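Local coordinates for SusD superfamily protein (Bacteroides thetaiotaomicron VPI-5482, PDB 3HDX) that probably binds polysaccharide at the outer membrane of this gut bacterium as a SusD-type lipoprotein, at residues Ala85-Glu90 with Thr136-Asn141; Thr241-Leu246 with Lys337-Gln342; His275-Thr280 with Gly352-Ser357. All coordinates share one frame; numbering follows the deposited sequence. Where two conformers were deposited one is given.

Interaction 1. Residues Ala85-Glu90 with Thr136-Asn141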
loop_
_atom_site.group_PDB
_atom_site.type_symbol
_atom_site.label_atom_id
_atom_site.label_comp_id
_atom_site.label_asym_id
_atom_site.label_seq_id
_atom_site.Cartn_x
_atom_site.Cartn_y
_atom_site.Cartn_z
ATOM N N ALA A 85 14.642 -1.247 12.678
ATOM C CA ALA A 85 13.968 -2.449 13.219
ATOM C C ALA A 85 14.988 -3.455 13.771
ATOM O O ALA A 85 14.806 -3.947 14.878
ATOM C CB ALA A 85 13.077 -3.102 12.129
ATOM N N SER A 86 16.062 -3.707 13.032
ATOM C CA SER A 86 17.075 -4.639 13.486
ATOM C C SER A 86 17.717 -4.186 14.813
ATOM O O SER A 86 17.905 -5.005 15.729
ATOM C CB SER A 86 18.167 -4.790 12.441
ATOM O OG SER A 86 17.618 -5.334 11.248
ATOM N N VAL A 87 18.021 -2.888 14.909
ATOM C CA VAL A 87 18.596 -2.326 16.156
ATOM C C VAL A 87 17.604 -2.488 17.313
ATOM O O VAL A 87 17.985 -2.912 18.431
ATOM C CB VAL A 87 19.037 -0.837 15.988
ATOM C CG1 VAL A 87 19.451 -0.245 17.356
ATOM C CG2 VAL A 87 20.196 -0.738 15.016
ATOM N N PHE A 88 16.326 -2.175 17.061
ATOM C CA PHE A 88 15.310 -2.299 18.091
ATOM C C PHE A 88 15.266 -3.747 18.616
ATOM O O PHE A 88 15.262 -3.982 19.829
ATOM C CB PHE A 88 13.929 -1.863 17.560
ATOM C CG PHE A 88 12.864 -1.807 18.619
ATOM C CD1 PHE A 88 12.281 -2.960 19.129
ATOM C CD2 PHE A 88 12.461 -0.575 19.145
ATOM C CE1 PHE A 88 11.350 -2.879 20.137
ATOM C CE2 PHE A 88 11.531 -0.505 20.121
ATOM C CZ PHE A 88 10.993 -1.645 20.639
HETATM N N MSE A 89 15.273 -4.726 17.714
HETATM C CA MSE A 89 15.201 -6.129 18.142
HETATM C C MSE A 89 16.432 -6.567 18.925
HETATM O O MSE A 89 16.314 -7.440 19.790
HETATM C CB MSE A 89 14.991 -7.038 16.942
HETATM C CG MSE A 89 13.660 -6.737 16.233
HETATM SE SE MSE A 89 13.448 -7.583 14.535
HETATM C CE MSE A 89 13.202 -9.341 15.099
ATOM N N GLU A 90 17.595 -5.973 18.616
ATOM C CA GLU A 90 18.831 -6.291 19.318
ATOM C C GLU A 90 18.896 -5.668 20.706
ATOM O O GLU A 90 19.420 -6.313 21.651
ATOM C CB GLU A 90 20.052 -5.818 18.490
ATOM C CG GLU A 90 20.224 -6.604 17.200
ATOM C CD GLU A 90 21.092 -5.932 16.140
ATOM O OE1 GLU A 90 21.748 -4.884 16.454
ATOM O OE2 GLU A 90 21.148 -6.511 15.000
ATOM N N THR A 136 19.871 -8.922 7.382
ATOM C CA THR A 136 19.080 -9.468 8.503
ATOM C C THR A 136 19.609 -9.057 9.893
ATOM O O THR A 136 19.197 -9.625 10.929
ATOM C CB THR A 136 19.096 -11.033 8.387
ATOM O OG1 THR A 136 20.456 -11.474 8.500
ATOM C CG2 THR A 136 18.509 -11.495 7.042
ATOM N N TYR A 137 20.546 -8.111 9.891
ATOM C CA TYR A 137 21.236 -7.668 11.106
ATOM C C TYR A 137 21.528 -6.177 11.029
ATOM O O TYR A 137 21.584 -5.615 9.918
ATOM C CB TYR A 137 22.528 -8.470 11.239
ATOM C CG TYR A 137 23.464 -8.366 10.039
ATOM C CD1 TYR A 137 23.304 -9.198 8.938
ATOM C CD2 TYR A 137 24.494 -7.401 10.001
ATOM C CE1 TYR A 137 24.096 -9.071 7.830
ATOM C CE2 TYR A 137 25.324 -7.305 8.904
ATOM C CZ TYR A 137 25.140 -8.137 7.833
ATOM O OH TYR A 137 25.949 -8.058 6.741
ATOM N N SER A 138 21.778 -5.552 12.180
ATOM C CA SER A 138 22.040 -4.113 12.162
ATOM C C SER A 138 23.465 -3.787 11.707
ATOM O O SER A 138 24.393 -4.612 11.813
ATOM C CB SER A 138 21.782 -3.469 13.509
ATOM O OG SER A 138 22.753 -3.861 14.435
ATOM N N TYR A 139 23.621 -2.588 11.169
ATOM C CA TYR A 139 24.922 -2.110 10.692
ATOM C C TYR A 139 25.009 -0.620 10.981
ATOM O O TYR A 139 24.007 -0.002 11.316
ATOM C CB TYR A 139 25.131 -2.424 9.214
ATOM C CG TYR A 139 24.058 -1.874 8.320
ATOM C CD1 TYR A 139 22.880 -2.585 8.086
ATOM C CD2 TYR A 139 24.194 -0.622 7.742
ATOM C CE1 TYR A 139 21.869 -2.058 7.278
ATOM C CE2 TYR A 139 23.189 -0.068 6.930
ATOM C CZ TYR A 139 22.036 -0.799 6.705
ATOM O OH TYR A 139 21.070 -0.248 5.914
ATOM N N ASP A 140 26.215 -0.069 10.898
ATOM C CA ASP A 140 26.412 1.358 11.190
ATOM C C ASP A 140 25.910 2.254 10.087
ATOM O O ASP A 140 26.131 1.974 8.902
ATOM C CB ASP A 140 27.906 1.671 11.398
ATOM C CG ASP A 140 28.474 1.053 12.667
ATOM O OD1 ASP A 140 27.733 0.716 13.617
ATOM O OD2 ASP A 140 29.716 0.953 12.738
ATOM N N ASN A 141 25.268 3.360 10.478
ATOM C CA ASN A 141 24.890 4.427 9.522
ATOM C C ASN A 141 26.152 4.918 8.827
ATOM O O ASN A 141 27.225 4.981 9.448
ATOM C CB ASN A 141 24.245 5.610 10.232
ATOM C CG ASN A 141 22.820 5.336 10.615
ATOM O OD1 ASN A 141 21.967 5.159 9.736
ATOM N ND2 ASN A 141 22.535 5.328 11.923
HETATM O O HOH W 1 19.625 -4.041 9.390
#
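In the helix-rich SusD fold, the last turns of helix 76-91 meet the irregular loop that follows helix 104-129, and one carboxylate makes both direct hydrogen bonds between them. Glu90 sets out with CG anti to its own carbonyl carbon (chi1 -67°) and runs on extended, so CB and CG act as a spacer that carries the acid to Ser138. There CD lies 3.2 Å from Ser138 OG, and the two oxygens divide the work. OE1 accepts from Ser138 OG in a very short bond of 2.5 Å, while OE2 takes the backbone N-H of Ser138 at 3.0 Å and 155°. Both use the syn lone pair, so a single residue is gripped bidentately, which should favour the ionised acid. Ser138 OG stands between its backbone N and carbonyl carbon (chi1 70°), leaving CB to press on the helix: Val87 CG2 touches it at 3.5 Å, tighter than usual van der Waals contact. One turn before Glu90, Ser86 CB packs 3.7 Å from Ser138 N. Ser86 OG is bonded to Arg118 of helix 104-129 and to Ile82 O, and it also accepts from a water whose other proton goes to Tyr137 O, 2.6 Å from that water oxygen.

Interaction 2. Residues Thr241-Leu246 with Lys337-Gln342; sequences TSETGL and KIKIIQ
Two irregular backbones approach at two points, Thr241 CA with Lys337 CA at 5.2 Å and Glu243 CA with Ile340 CA at 5.1 Å, without any direct backbone hydrogen bond between them. The main polar link comes from a side chain. Lys339 leaves its backbone with CG in the crowded position between N and the carbonyl carbon (chi1 54°), stays extended to CE, then bends at chi4 (-63°) to turn NZ onto Thr241 O, 2.7 Å away. The ammonium sits above the carbonyl plane, 38° out of it. It also donates to Ser336 O and to a water that in turn donates to Thr241 OG1, itself also hydrogen-bonded to Ile237 O one turn back in helix 237-241; three oxygens thus surround the buried charge. A second water bridges Thr241 O to Lys339 N.

Thr241 ends helix 237-241, and a type I beta turn follows from Ser242 to Gly245, closed by Gly245 N to Ser242 O. Ser242 OG accepts the N-H of Thr244 in a nearly straight bond, an ST turn nested within it. Ile340 reaches under this turn: its CD1 stands 3.3 Å from Glu243 O and 3.6 Å from Ser242 O, a methyl against two carbonyls. Glu243, bent at chi2, crosses Lys339 obliquely, so that OE2 lies over the aliphatic part, 3.7 Å from Lys339 CE; the charged ends do not touch, though the carboxylate may still stabilise the ammonium. The Thr241 and Lys337 side chains cross at about a right angle, Thr241 CG2 lying 4.0 Å from Lys337 CG, while Lys337 extends away to a salt bridge with Glu427.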
loop_
_atom_site.group_PDB
_atom_site.type_symbol
_atom_site.label_atom_id
_atom_site.label_comp_id
_atom_site.label_asym_id
_atom_site.label_seq_id
_atom_site.Cartn_x
_atom_site.Cartn_y
_atom_site.Cartn_z
ATOM N N THR A 241 -14.520 9.018 1.188
ATOM C CA THR A 241 -14.080 10.248 0.546
ATOM C C THR A 241 -14.170 11.512 1.399
ATOM O O THR A 241 -13.617 12.548 1.010
ATOM C CB THR A 241 -14.909 10.451 -0.756
ATOM O OG1 THR A 241 -16.313 10.559 -0.445
ATOM C CG2 THR A 241 -14.674 9.313 -1.728
ATOM N N SER A 242 -14.838 11.426 2.555
ATOM C CA SER A 242 -15.016 12.570 3.428
ATOM C C SER A 242 -13.704 13.125 3.945
ATOM O O SER A 242 -12.735 12.396 4.181
ATOM C CB SER A 242 -15.820 12.153 4.675
ATOM O OG SER A 242 -15.941 13.216 5.585
ATOM N N GLU A 243 -13.737 14.418 4.260
ATOM C CA GLU A 243 -12.620 15.144 4.859
ATOM C C GLU A 243 -12.269 14.569 6.255
ATOM O O GLU A 243 -11.167 14.753 6.759
ATOM C CB GLU A 243 -12.983 16.642 4.959
ATOM C CG GLU A 243 -13.144 17.371 3.609
ATOM C CD GLU A 243 -14.528 17.297 2.881
ATOM O OE1 GLU A 243 -15.424 16.447 3.226
ATOM O OE2 GLU A 243 -14.666 18.108 1.915
ATOM N N THR A 244 -13.237 13.896 6.893
ATOM C CA THR A 244 -13.070 13.238 8.206
ATOM C C THR A 244 -13.330 11.729 8.099
ATOM O O THR A 244 -13.617 11.055 9.090
ATOM C CB THR A 244 -13.934 13.888 9.299
ATOM O OG1 THR A 244 -15.300 13.889 8.887
ATOM C CG2 THR A 244 -13.424 15.323 9.552
ATOM N N GLY A 245 -13.186 11.198 6.878
ATOM C CA GLY A 245 -13.398 9.804 6.619
ATOM C C GLY A 245 -12.127 8.985 6.711
ATOM O O GLY A 245 -11.164 9.351 7.407
ATOM N N LEU A 246 -12.101 7.894 5.952
ATOM C CA LEU A 246 -11.041 6.877 6.060
ATOM C C LEU A 246 -9.606 7.394 6.002
ATOM O O LEU A 246 -8.744 6.863 6.681
ATOM C CB LEU A 246 -11.239 5.795 4.995
ATOM C CG LEU A 246 -10.410 4.525 5.152
ATOM C CD1 LEU A 246 -10.870 3.717 6.383
ATOM C CD2 LEU A 246 -10.409 3.661 3.874
ATOM N N LYS A 337 -11.095 12.546 -4.609
ATOM C CA LYS A 337 -11.404 11.431 -3.712
ATOM C C LYS A 337 -10.760 11.600 -2.329
ATOM O O LYS A 337 -11.403 11.389 -1.311
ATOM C CB LYS A 337 -10.928 10.124 -4.341
ATOM C CG LYS A 337 -11.128 8.895 -3.510
ATOM C CD LYS A 337 -10.455 7.706 -4.135
ATOM C CE LYS A 337 -10.587 6.460 -3.259
ATOM N NZ LYS A 337 -10.122 5.180 -3.939
ATOM N N ILE A 338 -9.466 11.905 -2.343
ATOM C CA ILE A 338 -8.628 12.038 -1.149
ATOM C C ILE A 338 -8.376 13.540 -0.988
ATOM O O ILE A 338 -7.761 14.193 -1.862
ATOM C CB ILE A 338 -7.320 11.204 -1.267
ATOM C CG1 ILE A 338 -7.657 9.741 -1.618
ATOM C CG2 ILE A 338 -6.498 11.362 0.018
ATOM C CD1 ILE A 338 -6.497 8.768 -1.615
ATOM N N LYS A 339 -8.860 14.085 0.119
ATOM C CA LYS A 339 -8.886 15.560 0.345
ATOM C C LYS A 339 -8.866 15.939 1.844
ATOM O O LYS A 339 -9.785 16.577 2.395
ATOM C CB LYS A 339 -10.081 16.169 -0.415
ATOM C CG LYS A 339 -11.422 15.549 -0.113
ATOM C CD LYS A 339 -12.578 16.262 -0.839
ATOM C CE LYS A 339 -13.883 15.570 -0.604
ATOM N NZ LYS A 339 -13.861 14.187 -1.169
ATOM N N ILE A 340 -7.801 15.496 2.503
ATOM C CA ILE A 340 -7.602 15.714 3.943
ATOM C C ILE A 340 -6.742 16.989 4.062
ATOM O O ILE A 340 -5.502 16.959 4.072
ATOM C CB ILE A 340 -6.970 14.495 4.622
ATOM C CG1 ILE A 340 -7.709 13.202 4.257
ATOM C CG2 ILE A 340 -6.984 14.693 6.119
ATOM C CD1 ILE A 340 -9.247 13.202 4.521
ATOM N N ILE A 341 -7.431 18.131 4.091
ATOM C CA ILE A 341 -6.762 19.453 4.011
ATOM C C ILE A 341 -6.718 20.138 5.382
ATOM O O ILE A 341 -7.770 20.351 5.969
ATOM C CB ILE A 341 -7.480 20.353 2.976
ATOM C CG1 ILE A 341 -7.588 19.674 1.598
ATOM C CG2 ILE A 341 -6.743 21.743 2.838
ATOM C CD1 ILE A 341 -8.538 20.392 0.603
ATOM N N GLN A 342 -5.508 20.463 5.861
ATOM C CA GLN A 342 -5.314 21.188 7.138
ATOM C C GLN A 342 -5.729 22.652 6.989
ATOM O O GLN A 342 -5.346 23.282 6.001
ATOM C CB GLN A 342 -3.845 21.136 7.576
HETATM O O HOH W 2 -10.714 12.271 1.477
HETATM O O HOH W 3 -16.646 13.634 -0.357
#

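Interaction 3. Residues His275-Thr280 with Gly352-Ser357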
loop_
_atom_site.group_PDB
_atom_site.type_symbol
_atom_site.label_atom_id
_atom_site.label_comp_id
_atom_site.label_asym_id
_atom_site.label_seq_id
_atom_site.Cartn_x
_atom_site.Cartn_y
_atom_site.Cartn_z
ATOM N N HIS A 275 1.859 13.298 0.198
ATOM C CA HIS A 275 0.395 13.140 0.168
ATOM C C HIS A 275 -0.078 13.206 -1.276
ATOM O O HIS A 275 0.400 14.052 -2.048
ATOM C CB HIS A 275 -0.252 14.311 0.924
ATOM C CG HIS A 275 0.100 14.336 2.374
ATOM N ND1 HIS A 275 -0.570 13.581 3.321
ATOM C CD2 HIS A 275 1.158 14.897 3.015
ATOM C CE1 HIS A 275 0.032 13.734 4.493
ATOM N NE2 HIS A 275 1.079 14.526 4.335
ATOM N N LEU A 276 -1.024 12.344 -1.653
ATOM C CA LEU A 276 -1.549 12.355 -3.017
ATOM C C LEU A 276 -2.071 13.734 -3.411
ATOM O O LEU A 276 -1.936 14.150 -4.558
ATOM C CB LEU A 276 -2.695 11.346 -3.216
ATOM C CG LEU A 276 -3.342 11.278 -4.607
ATOM C CD1 LEU A 276 -2.293 10.843 -5.669
ATOM C CD2 LEU A 276 -4.570 10.370 -4.631
ATOM N N GLU A 277 -2.718 14.391 -2.459
ATOM C CA GLU A 277 -3.263 15.745 -2.675
ATOM C C GLU A 277 -2.271 16.737 -3.291
ATOM O O GLU A 277 -2.677 17.639 -4.005
ATOM C CB GLU A 277 -3.784 16.357 -1.367
ATOM C CG GLU A 277 -4.961 15.669 -0.720
ATOM C CD GLU A 277 -4.595 14.660 0.349
ATOM O OE1 GLU A 277 -3.543 14.006 0.258
ATOM O OE2 GLU A 277 -5.371 14.512 1.294
ATOM N N GLN A 278 -0.983 16.605 -2.993
ATOM C CA GLN A 278 0.040 17.451 -3.618
ATOM C C GLN A 278 -0.004 17.345 -5.157
ATOM O O GLN A 278 0.176 18.367 -5.882
ATOM C CB GLN A 278 1.429 17.101 -3.093
ATOM C CG GLN A 278 1.615 17.449 -1.629
ATOM C CD GLN A 278 2.853 16.838 -0.950
ATOM O OE1 GLN A 278 3.482 15.915 -1.473
ATOM N NE2 GLN A 278 3.186 17.348 0.268
ATOM N N LEU A 279 -0.272 16.128 -5.643
ATOM C CA LEU A 279 -0.363 15.854 -7.053
ATOM C C LEU A 279 -1.746 16.064 -7.655
ATOM O O LEU A 279 -1.845 16.407 -8.823
ATOM C CB LEU A 279 0.083 14.394 -7.337
ATOM C CG LEU A 279 1.544 14.043 -7.015
ATOM C CD1 LEU A 279 1.751 12.507 -7.055
ATOM C CD2 LEU A 279 2.512 14.781 -7.939
ATOM N N THR A 280 -2.813 15.878 -6.875
ATOM C CA THR A 280 -4.169 15.891 -7.432
ATOM C C THR A 280 -5.009 17.117 -7.182
ATOM O O THR A 280 -5.844 17.428 -8.024
ATOM C CB THR A 280 -4.951 14.661 -6.904
ATOM O OG1 THR A 280 -4.971 14.682 -5.474
ATOM C CG2 THR A 280 -4.351 13.336 -7.479
ATOM N N GLY A 352 -0.651 23.896 -0.224
ATOM C CA GLY A 352 -1.395 23.511 0.988
ATOM C C GLY A 352 -0.681 22.501 1.876
ATOM O O GLY A 352 0.416 22.025 1.536
ATOM N N VAL A 353 -1.301 22.217 3.028
ATOM C CA VAL A 353 -0.803 21.247 4.023
ATOM C C VAL A 353 -1.895 20.191 4.143
ATOM O O VAL A 353 -3.079 20.504 4.334
ATOM C CB VAL A 353 -0.485 21.910 5.391
ATOM C CG1 VAL A 353 -0.049 20.884 6.438
ATOM C CG2 VAL A 353 0.625 22.959 5.204
ATOM N N PHE A 354 -1.489 18.932 4.011
ATOM C CA PHE A 354 -2.410 17.817 3.986
ATOM C C PHE A 354 -2.149 16.844 5.125
ATOM O O PHE A 354 -1.025 16.738 5.596
ATOM C CB PHE A 354 -2.273 17.104 2.646
ATOM C CG PHE A 354 -2.422 18.024 1.490
ATOM C CD1 PHE A 354 -3.660 18.623 1.253
ATOM C CD2 PHE A 354 -1.319 18.372 0.675
ATOM C CE1 PHE A 354 -3.816 19.542 0.196
ATOM C CE2 PHE A 354 -1.476 19.264 -0.380
ATOM C CZ PHE A 354 -2.719 19.862 -0.622
ATOM N N GLY A 355 -3.198 16.141 5.544
ATOM C CA GLY A 355 -3.137 15.184 6.651
ATOM C C GLY A 355 -3.521 13.757 6.307
ATOM O O GLY A 355 -3.707 12.955 7.206
ATOM N N SER A 356 -3.671 13.441 5.020
ATOM C CA SER A 356 -4.124 12.127 4.612
ATOM C C SER A 356 -3.179 10.990 4.970
ATOM O O SER A 356 -1.962 11.091 4.774
ATOM C CB SER A 356 -4.340 12.079 3.100
ATOM O OG SER A 356 -3.240 12.598 2.399
ATOM N N SER A 357 -3.772 9.917 5.475
ATOM C CA SER A 357 -3.039 8.697 5.764
ATOM C C SER A 357 -2.811 7.927 4.471
ATOM O O SER A 357 -3.634 7.974 3.539
ATOM C CB SER A 357 -3.843 7.753 6.669
ATOM O OG SER A 357 -4.097 8.267 7.953
HETATM O O HOH W 4 -2.086 10.843 0.680
HETATM O O HOH W 5 2.107 20.060 0.770
#
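Hydrogen bonds, ring contacts and water bridges each join residues 275-280, which include the short helix 276-280, to the connection entering strand 358-361, which pairs with strand 259-261; this is buried packing within the SusD fold. The direct bonds form a chain through one hydroxyl. Ser356 OG, held between its backbone N and carbonyl carbon (chi1 49°), lies at the edge of the imidazole, 11° out of its plane, and accepts from His275 ND1 at 3.0 Å. It then donates to the syn lone pair of Glu277 OE1 at 2.6 Å. Glu277 is turned to it by a bend at chi2 (95°), and its other oxygen, OE2, accepts from the backbone N of Ile340, so the acid holds both limbs of the connection between strands 334-335 and 358-361.

Phe354 supplies the nonpolar contact. Glu277 CB stands almost straight above the ring, 3.4 Å from the Phe354 centroid, a CH-pi contact over the face. Gln278 CG lies 3.8 Å from Phe354 CE2, the two side chains crossing obliquely. Phe354 CB makes a second CH-pi contact, over the face of His275, and Phe354 O also lies above that imidazole, offset toward its rim.

Two waters extend the network. One accepts from Leu276 N and donates to Ser356 OG; the other accepts from Gln278 NE2 and donates to Gly352 O, 2.7 Å from the water oxygen.

The chain of hydrogen bonds puts a proton on His275 ND1 and implies that Glu277 is probably ionised, its charge stabilised by donors on both oxygens.

Overall arrangement
Interaction 1 is a surface contact, centred about 32 Å from interaction 3 and 36 Å from interaction 2; it ties helix 76-91 to a loop. Interactions 2 and 3 are buried, their centres about 9 Å apart, and their segments alternate along the chain. They share a join: 337-342 and 352-357 pair through Ile340 O to Gly355 N and Gln342 N to Val353 O, both 2.9 Å and probably hydrogen bonds. The chemistry differs with place. An acid on a helix grips a loop serine in both 1 and 3, at the surface with little packing, whereas in the interior the acid's own CB also packs on a phenylalanine ring. Interaction 2 instead rests on a lysine and backbone carbonyls.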